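PDB 3LJE: zebrafish RNase5 from Danio rerio, which probably cleaves RNA, as a fish member of the pancreatic ribonuclease family grouped with the RNase/angiogenin subfamily. Local coordinates for residues P5-D8 against P9-Q12; V25-C28 against D29-M32; T68-N72 against L73-N77. One frame throughout, in Å; residues are numbered along the deposited sequence.

The three contacts are local ones that follow one another along one chain: two helix starts and a hairpin turn. Contact 1 opens helix 8-18, contact 2 opens helix 28-34, and contact 3 folds strands 67-70 and 73-76 into a hairpin. Contact 2 lies on the opposite side of the chain's centre from contacts 1 and 3, its centre about 25 Å from that of contact 1 and about 28 Å from that of contact 3; the centres of contacts 1 and 3 are about 20 Å apart. None touches another. Contacts 1 and 2 lay their helices against the antiparallel sheet, at strand 115-119 and at strands 48-52 and 97-112; contact 3 is part of that sheet, its strand 73-76 pairing with strand 97-112.

Contact 1. Residues P5-D8 against P9-Q12; sequences PDVD and PRYQ
D8 and Q12, one helical turn apart, are joined twice. The backbone N of Q12 bonds to the D8 carbonyl oxygen, and the amide NE2 of Q12 reaches D8 OD1 at 3.0 Å. This second bond uses the syn side of the carboxylate, 22° out of its plane, while OD1 lies almost in the amide plane of Q12; the two flat groups are turned 60° against each other. A bend at chi2 of Q12 (-62°) folds its amide back toward the start of the helix, and CG is held over the D8 backbone, 3.1 Å from D8 O. The same OD1 faces the edge of the Y11 ring, with CD2 at 4.0 Å.

Beside this pair, Y11 N bonds to V7 O at 3.0 Å. The V7 branch CG1, trans to its own N, lies 4.1 Å from Y11 CB. P9, which has no N-H to give, fits the first turn, where its CD rests 3.4 Å from P5 O. A water takes over at the entry: it donates to D6 O at 2.7 Å, accepts from R10 N, and receives a weak bond from R10 NE. The R10 chain is bent at chi3, bringing the guanidinium edge to face D6 O, while NH2 forms a salt bridge with D112 and D6 pairs with K113.

The first turn of helix 8-18 is thereby laid against strand 115-119: V7 packs on W115 and V117, R10 on V117, and the Y11 ring meets W115 edge-to-face.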
loop_
_atom_site.group_PDB
_atom_site.type_symbol
_atom_site.label_atom_id
_atom_site.label_comp_id
_atom_site.label_asym_id
_atom_site.label_seq_id
_atom_site.Cartn_x
_atom_site.Cartn_y
_atom_site.Cartn_z
ATOM N N PRO A 5 -1.938 1.382 -20.660
ATOM C CA PRO A 5 -2.466 0.059 -20.329
ATOM C C PRO A 5 -1.473 -0.938 -19.860
ATOM O O PRO A 5 -1.861 -1.968 -19.307
ATOM C CB PRO A 5 -3.196 -0.354 -21.626
ATOM C CG PRO A 5 -2.322 0.289 -22.677
ATOM C CD PRO A 5 -2.131 1.686 -22.101
ATOM N N ASP A 6 -0.179 -0.706 -20.051
ATOM C CA ASP A 6 0.702 -1.737 -19.487
ATOM C C ASP A 6 0.945 -1.415 -18.015
ATOM O O ASP A 6 1.566 -2.188 -17.298
ATOM C CB ASP A 6 2.045 -1.769 -20.169
ATOM C CG ASP A 6 2.646 -0.416 -20.280
ATOM O OD1 ASP A 6 1.923 0.533 -20.642
ATOM O OD2 ASP A 6 3.856 -0.291 -19.988
ATOM N N VAL A 7 0.456 -0.270 -17.578
ATOM C CA VAL A 7 0.673 0.164 -16.184
ATOM C C VAL A 7 -0.603 0.029 -15.360
ATOM O O VAL A 7 -0.554 -0.259 -14.175
ATOM C CB VAL A 7 1.050 1.649 -16.151
ATOM C CG1 VAL A 7 1.040 2.167 -14.693
ATOM C CG2 VAL A 7 2.503 1.857 -16.747
ATOM N N ASP A 8 -1.745 0.285 -15.997
ATOM C CA ASP A 8 -2.973 0.232 -15.288
ATOM C C ASP A 8 -3.258 -0.962 -14.325
ATOM O O ASP A 8 -3.717 -0.741 -13.191
ATOM C CB ASP A 8 -4.112 0.459 -16.266
ATOM C CG ASP A 8 -5.426 0.733 -15.556
ATOM O OD1 ASP A 8 -5.519 1.694 -14.763
ATOM O OD2 ASP A 8 -6.351 -0.040 -15.781
ATOM N N PRO A 9 -2.981 -2.229 -14.728
ATOM C CA PRO A 9 -3.267 -3.329 -13.792
ATOM C C PRO A 9 -2.512 -3.203 -12.441
ATOM O O PRO A 9 -3.100 -3.376 -11.345
ATOM C CB PRO A 9 -2.839 -4.606 -14.580
ATOM C CG PRO A 9 -3.125 -4.184 -16.089
ATOM C CD PRO A 9 -2.438 -2.752 -16.009
ATOM N N ARG A 10 -1.246 -2.826 -12.548
ATOM C CA ARG A 10 -0.398 -2.691 -11.357
ATOM C C ARG A 10 -0.782 -1.483 -10.542
ATOM O O ARG A 10 -0.750 -1.525 -9.256
ATOM C CB ARG A 10 1.077 -2.641 -11.733
ATOM C CG ARG A 10 1.648 -4.098 -11.884
ATOM C CD ARG A 10 3.158 -4.068 -12.149
ATOM N NE ARG A 10 3.292 -3.253 -13.356
ATOM C CZ ARG A 10 4.338 -2.454 -13.629
ATOM N NH1 ARG A 10 5.371 -2.368 -12.774
ATOM N NH2 ARG A 10 4.307 -1.721 -14.744
ATOM N N TYR A 11 -1.133 -0.433 -11.239
ATOM C CA TYR A 11 -1.526 0.792 -10.577
ATOM C C TYR A 11 -2.866 0.571 -9.833
ATOM O O TYR A 11 -3.081 1.009 -8.686
ATOM C CB TYR A 11 -1.714 1.858 -11.644
ATOM C CG TYR A 11 -2.423 3.076 -11.183
ATOM C CD1 TYR A 11 -1.817 3.979 -10.289
ATOM C CD2 TYR A 11 -3.705 3.362 -11.657
ATOM C CE1 TYR A 11 -2.474 5.142 -9.903
ATOM C CE2 TYR A 11 -4.386 4.513 -11.273
ATOM C CZ TYR A 11 -3.790 5.410 -10.409
ATOM O OH TYR A 11 -4.471 6.576 -10.030
ATOM N N GLN A 12 -3.807 -0.087 -10.507
ATOM C CA GLN A 12 -5.075 -0.309 -9.820
ATOM C C GLN A 12 -4.864 -1.198 -8.589
ATOM O O GLN A 12 -5.525 -1.036 -7.534
ATOM C CB GLN A 12 -6.119 -0.981 -10.787
ATOM C CG GLN A 12 -6.508 -0.126 -12.017
ATOM C CD GLN A 12 -7.151 1.121 -11.521
ATOM O OE1 GLN A 12 -7.754 1.070 -10.449
ATOM N NE2 GLN A 12 -7.011 2.263 -12.235
HETATM O O HOH W 1 0.430 -3.229 -15.036
#

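Contact 2. Residues V25-C28 against D29-M32; sequences VQKC and DRAM
K27 and C28 hand their carbonyls to A31 and M32, the first two i to i+4 bonds of a helix whose inner side is tightly packed. A31 N lies 2.9 Å from K27 O, and the A31 methyl sits close by, CB being 3.3 Å from the same oxygen. M32 N grips C28 O at 2.9 Å, and M32 CG crowds that oxygen at 3.2 Å before bends at chi2 and chi3 carry the thioether away. C28, A31 and M32 are all buried, and C28 is pinned further by its disulfide to C85.

The outer side is looser. R30 was modelled in two conformers; in the one described, its guanidinium lies with one face over K27 CG, 4.0 Å from the plane, a placement that holds for this conformer alone and is therefore less certain. In it the charged ends do not meet: K27 NZ stays 5.5 Å from R30 NH1 and finds a partner in D22 O. Water bridges the backbone at this edge, one molecule linking Q26 O to R30 N, another accepting from D29 N at 3.0 Å and giving Q26 O a weak bond.

From this start helix 28-34 rests its buried face on the sheet. A31 and M32 touch F51 of strand 48-52, C28 and M32 pack on Y98 of strand 97-112, and D29 OD1 accepts the Y98 N-H.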
loop_
_atom_site.group_PDB
_atom_site.type_symbol
_atom_site.label_atom_id
_atom_site.label_comp_id
_atom_site.label_asym_id
_atom_site.label_seq_id
_atom_site.Cartn_x
_atom_site.Cartn_y
_atom_site.Cartn_z
ATOM N N VAL A 25 -6.266 1.968 12.603
ATOM C CA VAL A 25 -5.758 0.716 13.147
ATOM C C VAL A 25 -6.800 -0.368 13.464
ATOM O O VAL A 25 -6.637 -1.597 13.198
ATOM C CB VAL A 25 -4.892 1.034 14.411
ATOM C CG1 VAL A 25 -3.704 2.023 13.946
ATOM C CG2 VAL A 25 -5.774 1.695 15.568
ATOM N N GLN A 26 -7.970 0.066 13.863
ATOM C CA GLN A 26 -8.989 -0.957 14.216
ATOM C C GLN A 26 -9.602 -1.615 13.018
ATOM O O GLN A 26 -10.208 -2.667 13.172
ATOM C CB GLN A 26 -10.179 -0.377 14.965
ATOM C CG GLN A 26 -10.374 1.044 14.666
ATOM C CD GLN A 26 -9.405 1.814 15.521
ATOM O OE1 GLN A 26 -9.160 1.359 16.656
ATOM N NE2 GLN A 26 -8.862 2.932 15.044
ATOM N N LYS A 27 -9.425 -1.050 11.824
ATOM C CA LYS A 27 -10.038 -1.628 10.630
ATOM C C LYS A 27 -9.182 -2.620 9.846
ATOM O O LYS A 27 -9.589 -3.065 8.740
ATOM C CB LYS A 27 -10.419 -0.439 9.657
ATOM C CG LYS A 27 -11.448 0.614 10.257
ATOM C CD LYS A 27 -11.615 1.772 9.115
ATOM C CE LYS A 27 -12.050 2.975 9.701
ATOM N NZ LYS A 27 -12.380 3.976 8.761
ATOM N N CYS A 28 -7.944 -2.910 10.328
ATOM C CA CYS A 28 -7.121 -3.842 9.570
ATOM C C CYS A 28 -7.832 -5.131 9.115
ATOM O O CYS A 28 -7.736 -5.479 7.961
ATOM C CB CYS A 28 -5.833 -4.287 10.353
ATOM S SG CYS A 28 -4.591 -2.925 10.391
ATOM N N ASP A 29 -8.474 -5.864 10.029
ATOM C CA ASP A 29 -9.054 -7.127 9.609
ATOM C C ASP A 29 -10.089 -6.952 8.477
ATOM O O ASP A 29 -10.002 -7.668 7.467
ATOM C CB ASP A 29 -9.762 -7.843 10.750
ATOM C CG ASP A 29 -8.742 -8.464 11.819
ATOM O OD1 ASP A 29 -7.475 -8.360 11.605
ATOM O OD2 ASP A 29 -9.242 -9.011 12.842
ATOM N N ARG A 30 -11.022 -6.008 8.661
ATOM C CA ARG A 30 -12.072 -5.871 7.615
ATOM C C ARG A 30 -11.495 -5.309 6.305
ATOM O O ARG A 30 -11.934 -5.709 5.223
ATOM C CB ARG A 30 -13.282 -5.014 8.125
ATOM C CG ARG A 30 -13.225 -3.444 7.955
ATOM C CD ARG A 30 -14.461 -2.681 8.421
ATOM N NE ARG A 30 -14.459 -2.562 9.857
ATOM C CZ ARG A 30 -14.856 -1.577 10.649
ATOM N NH1 ARG A 30 -15.368 -0.404 10.243
ATOM N NH2 ARG A 30 -14.725 -1.819 11.918
ATOM N N ALA A 31 -10.504 -4.396 6.371
ATOM C CA ALA A 31 -9.889 -3.851 5.171
ATOM C C ALA A 31 -9.173 -4.985 4.425
ATOM O O ALA A 31 -9.317 -5.111 3.216
ATOM C CB ALA A 31 -8.920 -2.724 5.508
ATOM N N MET A 32 -8.387 -5.808 5.141
ATOM C CA MET A 32 -7.638 -6.894 4.448
ATOM C C MET A 32 -8.632 -7.888 3.798
ATOM O O MET A 32 -8.423 -8.447 2.738
ATOM C CB MET A 32 -6.729 -7.651 5.470
ATOM C CG MET A 32 -5.562 -6.756 6.042
ATOM S SD MET A 32 -4.406 -6.126 4.664
ATOM C CE MET A 32 -3.475 -7.721 4.398
HETATM O O HOH W 2 -11.395 -4.751 11.414
HETATM O O HOH W 3 -8.063 -5.311 12.976
#

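Contact 3. Residues T68-N72 against L73-N77; sequences TPVNN and LFKSN
L73 and V70 close the turn as an antiparallel hydrogen-bonded pair, V70 N to L73 O and L73 N to V70 O, both 2.9 Å. Further along, T68 and K75 form the next such pair, with K75 N only 2.7 Å from T68 O.

The L73 side chain shows how a leucine lies beside its own turn. Its CB sits 3.6 Å from V70 O. CG, trans to the L73 carbonyl carbon (chi1 -55°), lies 3.5 Å from N72 C, and CD2 reaches along to N72 O at 3.6 Å; beyond the turn, the side chain packs on V108 and D120. Cut back to an alanine, this position is likely to lose the cover over the N72 peptide and the leucine's contact with V108.

On the face carrying P69 and F74, F74 CE1 lies 4.3 Å from P69 CB. A water donates to both N71 O and L73 O.

N71, with positive phi (61°), and N72 are the corners of a type II' turn, the two-residue loop of a beta hairpin at the edge of the ribonuclease sheet, where strand 73-76 pairs with strand 97-112.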
loop_
_atom_site.group_PDB
_atom_site.type_symbol
_atom_site.label_atom_id
_atom_site.label_comp_id
_atom_site.label_asym_id
_atom_site.label_seq_id
_atom_site.Cartn_x
_atom_site.Cartn_y
_atom_site.Cartn_z
ATOM N N THR A 68 11.980 11.629 -4.614
ATOM C CA THR A 68 13.418 11.601 -4.918
ATOM C C THR A 68 13.808 10.164 -5.186
ATOM O O THR A 68 13.258 9.227 -4.640
ATOM C CB THR A 68 14.241 12.213 -3.807
ATOM O OG1 THR A 68 14.215 11.379 -2.661
ATOM C CG2 THR A 68 13.691 13.659 -3.390
ATOM N N PRO A 69 14.824 9.954 -6.058
ATOM C CA PRO A 69 15.239 8.555 -6.363
ATOM C C PRO A 69 15.953 7.873 -5.281
ATOM O O PRO A 69 16.843 8.475 -4.674
ATOM C CB PRO A 69 16.137 8.693 -7.623
ATOM C CG PRO A 69 15.888 10.130 -8.192
ATOM C CD PRO A 69 15.424 10.979 -6.948
ATOM N N VAL A 70 15.624 6.617 -4.949
ATOM C CA VAL A 70 16.368 5.865 -3.970
ATOM C C VAL A 70 16.473 4.470 -4.580
ATOM O O VAL A 70 15.488 3.775 -4.705
ATOM C CB VAL A 70 15.634 5.800 -2.596
ATOM C CG1 VAL A 70 15.620 7.190 -1.973
ATOM C CG2 VAL A 70 14.134 5.317 -2.808
ATOM N N ASN A 71 17.688 4.112 -5.045
ATOM C CA ASN A 71 17.895 2.825 -5.710
ATOM C C ASN A 71 16.982 2.888 -6.938
ATOM O O ASN A 71 17.060 3.916 -7.643
ATOM C CB ASN A 71 17.639 1.708 -4.718
ATOM C CG ASN A 71 18.804 1.584 -3.724
ATOM O OD1 ASN A 71 19.864 2.103 -4.021
ATOM N ND2 ASN A 71 18.611 0.957 -2.554
ATOM N N ASN A 72 16.119 1.908 -7.191
ATOM C CA ASN A 72 15.290 1.993 -8.387
ATOM C C ASN A 72 13.870 2.516 -8.042
ATOM O O ASN A 72 12.965 2.421 -8.889
ATOM C CB ASN A 72 15.111 0.612 -8.974
ATOM C CG ASN A 72 16.482 0.001 -9.284
ATOM O OD1 ASN A 72 17.286 0.663 -9.974
ATOM N ND2 ASN A 72 16.784 -1.164 -8.720
ATOM N N LEU A 73 13.717 2.931 -6.789
ATOM C CA LEU A 73 12.384 3.369 -6.371
ATOM C C LEU A 73 12.357 4.872 -6.161
ATOM O O LEU A 73 13.353 5.593 -6.499
ATOM C CB LEU A 73 12.088 2.606 -5.102
ATOM C CG LEU A 73 12.223 1.038 -5.280
ATOM C CD1 LEU A 73 11.948 0.307 -3.896
ATOM C CD2 LEU A 73 11.232 0.575 -6.346
ATOM N N PHE A 74 11.279 5.380 -5.501
ATOM C CA PHE A 74 11.163 6.861 -5.362
ATOM C C PHE A 74 10.635 7.147 -3.957
ATOM O O PHE A 74 9.590 6.533 -3.539
ATOM C CB PHE A 74 10.188 7.368 -6.407
ATOM C CG PHE A 74 10.707 7.219 -7.771
ATOM C CD1 PHE A 74 11.596 8.185 -8.267
ATOM C CD2 PHE A 74 10.463 6.018 -8.478
ATOM C CE1 PHE A 74 12.300 7.983 -9.541
ATOM C CE2 PHE A 74 11.149 5.751 -9.745
ATOM C CZ PHE A 74 12.073 6.777 -10.265
ATOM N N LYS A 75 11.329 8.068 -3.237
ATOM C CA LYS A 75 10.999 8.254 -1.822
ATOM C C LYS A 75 10.295 9.647 -1.690
ATOM O O LYS A 75 10.685 10.615 -2.332
ATOM C CB LYS A 75 12.291 8.245 -0.995
ATOM C CG LYS A 75 12.120 8.374 0.499
ATOM C CD LYS A 75 13.451 7.945 1.192
ATOM C CE LYS A 75 13.248 7.803 2.678
ATOM N NZ LYS A 75 14.524 7.489 3.394
ATOM N N SER A 76 9.254 9.713 -0.858
ATOM C CA SER A 76 8.580 10.981 -0.653
ATOM C C SER A 76 9.619 11.978 -0.043
ATOM O O SER A 76 10.554 11.535 0.641
ATOM C CB SER A 76 7.389 10.796 0.338
ATOM O OG SER A 76 7.766 10.241 1.577
ATOM N N ASN A 77 9.342 13.276 -0.235
ATOM C CA ASN A 77 10.251 14.337 0.288
ATOM C C ASN A 77 9.755 14.752 1.714
ATOM O O ASN A 77 10.357 15.632 2.382
ATOM C CB ASN A 77 10.280 15.513 -0.672
ATOM C CG ASN A 77 8.914 16.230 -0.843
ATOM O OD1 ASN A 77 7.968 16.050 -0.040
ATOM N ND2 ASN A 77 8.825 17.032 -1.856
HETATM O O HOH W 4 13.281 11.727 -0.184
HETATM O O HOH W 5 15.014 5.517 -8.808
#